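PDB 5NO8: Baccell_00875 from Bacteroides cellulosilyticus DSM 14838, which probably cleaves, as a polysaccharide lyase, the bond between capping L-rhamnose and glucuronic acid in complex arabinogalactan proteins. Local coordinates for residues 387-392 against 676-681; 392-397 against 611-616. All coordinates share one frame; numbering follows the deposited sequence.

Interaction 1: residues 387-392 against 676-681; sequences VDRDEG and YANDQD
N678 reaches across to the backbone of D388, and its amide ND2 donates to D388 O over 3.0 Å. The bond is close to straight, with an N-H...O angle of 176°; the acceptor lies in the plane of the N678 amide and the donor lies in the carbonyl plane of D388. The N678 side chain can span the gap because chi1 (-174°) sets CG opposite the backbone N. ND2 also rests 4.1 Å from CG of R389, whose chain runs extended from CG to NE past the end of the amide. Farther along, NE comes within 4.0 Å of Y676 CE2, the ring edge and the guanidinium edge meeting with their planes 67° apart.

The contact ties the loop ahead of helix 396-409 to the end of strand 672-677, which belongs to a four-stranded antiparallel sheet, and so joins parts of the chain separated by a largely helical region. On the loop side, D390 OD1 accepts from G392 N to form an Asx turn.

The other amide atom of N678, OD1, accepts from R395; with both ends of the amide engaged, its rotation is probably fixed. Replacing N678 by an alanine takes away the side-chain amide, and would probably leave D388 O without this donor and R395 NH1 without its OD1 acceptor. Outside the two segments, R389 NH2 is held by the backbone carbonyls of H598 and G601, while the carboxylate of D388 is shared between N385 and a salt bridge to R445.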
loop_
_atom_site.group_PDB
_atom_site.type_symbol
_atom_site.label_atom_id
_atom_site.label_comp_id
_atom_site.label_asym_id
_atom_site.label_seq_id
_atom_site.Cartn_x
_atom_site.Cartn_y
_atom_site.Cartn_z
ATOM N N VAL A 387 -5.300 -9.155 -20.591
ATOM C CA VAL A 387 -4.065 -8.434 -20.932
ATOM C C VAL A 387 -3.120 -8.303 -19.710
ATOM O O VAL A 387 -1.897 -8.278 -19.861
ATOM C CB VAL A 387 -4.368 -7.063 -21.596
ATOM C CG1 VAL A 387 -4.955 -6.064 -20.600
ATOM C CG2 VAL A 387 -3.128 -6.489 -22.268
ATOM N N ASP A 388 -3.686 -8.266 -18.507
ATOM C CA ASP A 388 -2.878 -8.161 -17.293
ATOM C C ASP A 388 -2.331 -9.504 -16.782
ATOM O O ASP A 388 -1.652 -9.533 -15.748
ATOM C CB ASP A 388 -3.634 -7.403 -16.198
ATOM C CG ASP A 388 -3.777 -5.905 -16.502
ATOM O OD1 ASP A 388 -2.794 -5.269 -16.945
ATOM O OD2 ASP A 388 -4.893 -5.365 -16.307
ATOM N N ARG A 389 -2.597 -10.595 -17.503
ATOM C CA ARG A 389 -2.050 -11.909 -17.181
ATOM C C ARG A 389 -1.300 -12.480 -18.393
ATOM O O ARG A 389 -1.125 -13.702 -18.510
ATOM C CB ARG A 389 -3.177 -12.846 -16.732
ATOM C CG ARG A 389 -3.894 -12.376 -15.464
ATOM C CD ARG A 389 -5.326 -12.901 -15.345
ATOM N NE ARG A 389 -5.911 -12.442 -14.084
ATOM C CZ ARG A 389 -6.393 -11.219 -13.855
ATOM N NH1 ARG A 389 -6.418 -10.293 -14.828
ATOM N NH2 ARG A 389 -6.867 -10.908 -12.635
ATOM N N ASP A 390 -0.824 -11.587 -19.265
ATOM C CA ASP A 390 -0.200 -12.012 -20.503
ATOM C C ASP A 390 1.318 -12.113 -20.337
ATOM O O ASP A 390 1.839 -11.974 -19.226
ATOM C CB ASP A 390 -0.689 -11.135 -21.699
ATOM C CG ASP A 390 -0.060 -9.741 -21.776
ATOM O OD1 ASP A 390 0.847 -9.329 -21.004
ATOM O OD2 ASP A 390 -0.529 -8.991 -22.671
ATOM N N GLU A 391 2.004 -12.367 -21.442
ATOM C CA GLU A 391 3.410 -12.762 -21.463
ATOM C C GLU A 391 4.408 -11.602 -21.579
ATOM O O GLU A 391 5.619 -11.831 -21.728
ATOM C CB GLU A 391 3.612 -13.801 -22.600
ATOM C CG GLU A 391 3.320 -13.288 -24.008
ATOM C CD GLU A 391 1.899 -13.544 -24.498
ATOM O OE1 GLU A 391 0.929 -13.515 -23.683
ATOM O OE2 GLU A 391 1.746 -13.753 -25.735
ATOM N N GLY A 392 3.927 -10.356 -21.504
ATOM C CA GLY A 392 4.784 -9.179 -21.588
ATOM C C GLY A 392 4.433 -8.177 -20.505
ATOM O O GLY A 392 4.059 -8.567 -19.382
ATOM N N TYR A 676 -1.444 -16.166 -7.455
ATOM C CA TYR A 676 -0.651 -15.962 -8.667
ATOM C C TYR A 676 0.653 -15.271 -8.332
ATOM O O TYR A 676 0.653 -14.277 -7.613
ATOM C CB TYR A 676 -1.355 -15.090 -9.731
ATOM C CG TYR A 676 -2.403 -15.772 -10.603
ATOM C CD1 TYR A 676 -2.608 -17.156 -10.585
ATOM C CD2 TYR A 676 -3.179 -15.011 -11.483
ATOM C CE1 TYR A 676 -3.561 -17.762 -11.413
ATOM C CE2 TYR A 676 -4.139 -15.613 -12.302
ATOM C CZ TYR A 676 -4.329 -16.977 -12.248
ATOM O OH TYR A 676 -5.280 -17.595 -13.035
ATOM N N ALA A 677 1.745 -15.769 -8.906
ATOM C CA ALA A 677 2.934 -14.938 -9.122
ATOM C C ALA A 677 2.745 -14.299 -10.495
ATOM O O ALA A 677 2.625 -14.997 -11.517
ATOM C CB ALA A 677 4.193 -15.763 -9.093
ATOM N N ASN A 678 2.660 -12.983 -10.505
ATOM C CA ASN A 678 2.422 -12.245 -11.708
ATOM C C ASN A 678 3.557 -11.254 -11.902
ATOM O O ASN A 678 4.562 -11.596 -12.539
ATOM C CB ASN A 678 0.989 -11.645 -11.645
ATOM C CG ASN A 678 0.586 -10.980 -12.931
ATOM O OD1 ASN A 678 1.444 -10.473 -13.633
ATOM N ND2 ASN A 678 -0.733 -10.972 -13.257
ATOM N N ASP A 679 3.450 -10.060 -11.333
ATOM C CA ASP A 679 4.339 -8.949 -11.622
ATOM C C ASP A 679 5.222 -8.457 -10.448
ATOM O O ASP A 679 5.983 -7.508 -10.588
ATOM C CB ASP A 679 3.519 -7.765 -12.239
ATOM C CG ASP A 679 2.214 -7.431 -11.492
ATOM O OD1 ASP A 679 1.638 -8.264 -10.728
ATOM O OD2 ASP A 679 1.754 -6.266 -11.679
ATOM N N GLN A 680 5.111 -9.116 -9.299
ATOM C CA GLN A 680 5.745 -8.684 -8.052
ATOM C C GLN A 680 7.263 -8.721 -8.043
ATOM O O GLN A 680 7.855 -8.154 -7.134
ATOM C CB GLN A 680 5.239 -9.494 -6.829
ATOM C CG GLN A 680 5.717 -10.949 -6.774
ATOM C CD GLN A 680 5.296 -11.763 -7.970
ATOM O OE1 GLN A 680 6.125 -12.457 -8.657
ATOM N NE2 GLN A 680 4.017 -11.713 -8.245
ATOM N N ASP A 681 7.892 -9.336 -9.033
ATOM C CA ASP A 681 9.358 -9.435 -9.006
ATOM C C ASP A 681 10.043 -8.084 -9.164
ATOM O O ASP A 681 11.191 -7.922 -8.763
ATOM C CB ASP A 681 9.828 -10.496 -9.980
ATOM C CG ASP A 681 9.358 -11.865 -9.553
ATOM O OD1 ASP A 681 9.581 -12.223 -8.369
ATOM O OD2 ASP A 681 8.714 -12.575 -10.340
#

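Interaction 2: residues 392-397 against 611-616; sequences GAERLG and PHYWST
E394 contributes the most buried surface, and its aliphatic part does the touching: CG lies 3.5 Å from Y613 OH and 4.2 Å from W614 CZ2. The chain bends at chi2 (85°), carrying the carboxylate away from the line of CB and CG, while CB stays 3.9 Å from the same tyrosine oxygen. The E394 carboxylate stands perpendicular to the Y613 ring.

Y613 approaches with its hydroxyl end. That oxygen is also hydrogen-bonded to D679, which places the phenol beside the methylenes of E394. W614 follows Y613 in sequence, and the two aromatic groups pack closely: Y613 CE1 sits 3.2 Å above the centre of the indole, while W614 CH2 lies at the edge of the Y613 ring, in its plane. The indole meets E394 CG obliquely.

The polar link is made by a water that donates to E394 OE2 at 2.6 Å and accepts from W614 NE1 at 2.8 Å, lying in the plane of the indole. OE2 also pairs with R447, so this buried carboxylate oxygen has both a charged and a water-mediated partner.

The aromatic pair is carried by a type I beta turn from H612 to S615. H612 O receives both S615 N and, at 2.8 Å, S615 OG, which come from opposite faces of its plane. A glycerol, probably from the crystallisation liquor, lies about 4 Å from the W614 side chain and may mark a pocket. A 3-10 segment leading into helix 396-409 thus meets a turn leading into helix 615-629 within the helix-rich domain, consistent with the alpha-helical toroid common among polysaccharide lyases.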
loop_
_atom_site.group_PDB
_atom_site.type_symbol
_atom_site.label_atom_id
_atom_site.label_comp_id
_atom_site.label_asym_id
_atom_site.label_seq_id
_atom_site.Cartn_x
_atom_site.Cartn_y
_atom_site.Cartn_z
ATOM N N GLY A 392 3.927 -10.356 -21.504
ATOM C CA GLY A 392 4.784 -9.179 -21.588
ATOM C C GLY A 392 4.433 -8.177 -20.505
ATOM O O GLY A 392 4.059 -8.567 -19.382
ATOM N N ALA A 393 4.529 -6.893 -20.846
ATOM C CA ALA A 393 4.178 -5.791 -19.949
ATOM C C ALA A 393 4.930 -5.908 -18.612
ATOM O O ALA A 393 6.159 -6.023 -18.615
ATOM C CB ALA A 393 2.660 -5.706 -19.759
ATOM N N GLU A 394 4.223 -5.939 -17.485
ATOM C CA GLU A 394 4.899 -5.941 -16.195
ATOM C C GLU A 394 5.729 -7.206 -15.950
ATOM O O GLU A 394 6.560 -7.206 -15.037
ATOM C CB GLU A 394 3.884 -5.826 -15.044
ATOM C CG GLU A 394 3.316 -4.451 -14.794
ATOM C CD GLU A 394 2.113 -4.085 -15.649
ATOM O OE1 GLU A 394 1.796 -4.770 -16.665
ATOM O OE2 GLU A 394 1.474 -3.075 -15.281
ATOM N N ARG A 395 5.471 -8.282 -16.693
ATOM C CA ARG A 395 6.271 -9.528 -16.571
ATOM C C ARG A 395 7.739 -9.356 -17.000
ATOM O O ARG A 395 8.579 -10.191 -16.648
ATOM C CB ARG A 395 5.640 -10.695 -17.333
ATOM C CG ARG A 395 4.585 -11.519 -16.599
ATOM C CD ARG A 395 3.404 -10.712 -16.102
ATOM N NE ARG A 395 2.632 -10.144 -17.212
ATOM C CZ ARG A 395 1.683 -9.221 -17.078
ATOM N NH1 ARG A 395 1.348 -8.752 -15.865
ATOM N NH2 ARG A 395 1.058 -8.756 -18.163
ATOM N N LEU A 396 8.056 -8.276 -17.716
ATOM C CA LEU A 396 9.448 -7.829 -17.926
ATOM C C LEU A 396 10.302 -7.741 -16.657
ATOM O O LEU A 396 11.517 -7.916 -16.726
ATOM C CB LEU A 396 9.521 -6.495 -18.674
ATOM C CG LEU A 396 9.479 -6.547 -20.215
ATOM C CD1 LEU A 396 10.852 -6.996 -20.730
ATOM C CD2 LEU A 396 8.390 -7.451 -20.767
ATOM N N GLY A 397 9.676 -7.461 -15.506
ATOM C CA GLY A 397 10.393 -7.394 -14.263
ATOM C C GLY A 397 11.133 -8.667 -13.920
ATOM O O GLY A 397 12.196 -8.583 -13.313
ATOM N N PRO A 611 1.706 -5.424 1.360
ATOM C CA PRO A 611 2.220 -4.542 0.338
ATOM C C PRO A 611 1.794 -4.964 -1.035
ATOM O O PRO A 611 1.401 -6.125 -1.265
ATOM C CB PRO A 611 3.735 -4.671 0.518
ATOM C CG PRO A 611 3.926 -6.068 0.978
ATOM C CD PRO A 611 2.681 -6.472 1.715
ATOM N N HIS A 612 1.756 -3.971 -1.924
ATOM C CA HIS A 612 1.812 -4.217 -3.318
ATOM C C HIS A 612 3.180 -3.741 -3.768
ATOM O O HIS A 612 3.642 -2.703 -3.371
ATOM C CB HIS A 612 0.741 -3.460 -4.065
ATOM C CG HIS A 612 0.763 -3.733 -5.523
ATOM N ND1 HIS A 612 1.374 -2.892 -6.421
ATOM C CD2 HIS A 612 0.342 -4.807 -6.233
ATOM C CE1 HIS A 612 1.266 -3.408 -7.633
ATOM N NE2 HIS A 612 0.638 -4.565 -7.542
ATOM N N TYR A 613 3.777 -4.482 -4.676
ATOM C CA TYR A 613 5.176 -4.251 -5.073
ATOM C C TYR A 613 5.492 -2.858 -5.624
ATOM O O TYR A 613 6.624 -2.398 -5.489
ATOM C CB TYR A 613 5.622 -5.316 -6.058
ATOM C CG TYR A 613 5.060 -5.142 -7.430
ATOM C CD1 TYR A 613 5.739 -4.377 -8.364
ATOM C CD2 TYR A 613 3.889 -5.753 -7.813
ATOM C CE1 TYR A 613 5.275 -4.230 -9.638
ATOM C CE2 TYR A 613 3.402 -5.595 -9.102
ATOM C CZ TYR A 613 4.098 -4.803 -9.997
ATOM O OH TYR A 613 3.683 -4.626 -11.298
ATOM N N TRP A 614 4.526 -2.152 -6.244
ATOM C CA TRP A 614 4.863 -0.779 -6.671
ATOM C C TRP A 614 5.113 0.187 -5.513
ATOM O O TRP A 614 5.694 1.257 -5.709
ATOM C CB TRP A 614 3.873 -0.186 -7.654
ATOM C CG TRP A 614 3.882 -0.711 -9.046
ATOM C CD1 TRP A 614 2.787 -0.986 -9.766
ATOM C CD2 TRP A 614 5.005 -0.969 -9.928
ATOM N NE1 TRP A 614 3.119 -1.415 -11.015
ATOM C CE2 TRP A 614 4.478 -1.413 -11.141
ATOM C CE3 TRP A 614 6.399 -0.911 -9.786
ATOM C CZ2 TRP A 614 5.289 -1.792 -12.229
ATOM C CZ3 TRP A 614 7.195 -1.290 -10.853
ATOM C CH2 TRP A 614 6.646 -1.703 -12.049
ATOM N N SER A 615 4.757 -0.186 -4.280
ATOM C CA SER A 615 5.207 0.568 -3.118
ATOM C C SER A 615 6.732 0.747 -3.103
ATOM O O SER A 615 7.227 1.684 -2.510
ATOM C CB SER A 615 4.790 -0.082 -1.787
ATOM O OG SER A 615 5.403 -1.374 -1.582
ATOM N N THR A 616 7.463 -0.165 -3.738
ATOM C CA THR A 616 8.931 -0.053 -3.772
ATOM C C THR A 616 9.428 1.087 -4.638
ATOM O O THR A 616 10.556 1.492 -4.483
ATOM C CB THR A 616 9.624 -1.365 -4.191
ATOM O OG1 THR A 616 9.281 -1.738 -5.518
ATOM C CG2 THR A 616 9.236 -2.511 -3.233
HETATM O O HOH W 1 1.171 -2.352 -12.813
#

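Both contacts are buried and their centres lie about 8 Å apart, with G392 common to the two. Interaction 2 is nested within the chain loop that interaction 1 closes. Interaction 1 joins a loop to the end of a sheet strand through a direct amide-to-carbonyl bond; interaction 2, nearer the centre of the chain, joins a 3-10 segment and a type I turn, each just ahead of a helix, through methylene-aromatic packing and a bridging water. Further contacts tie them together: D679, which meets the Y613 hydroxyl, also packs its CB against E394 CB. The 676-681 segment thus contacts both segments of interaction 2.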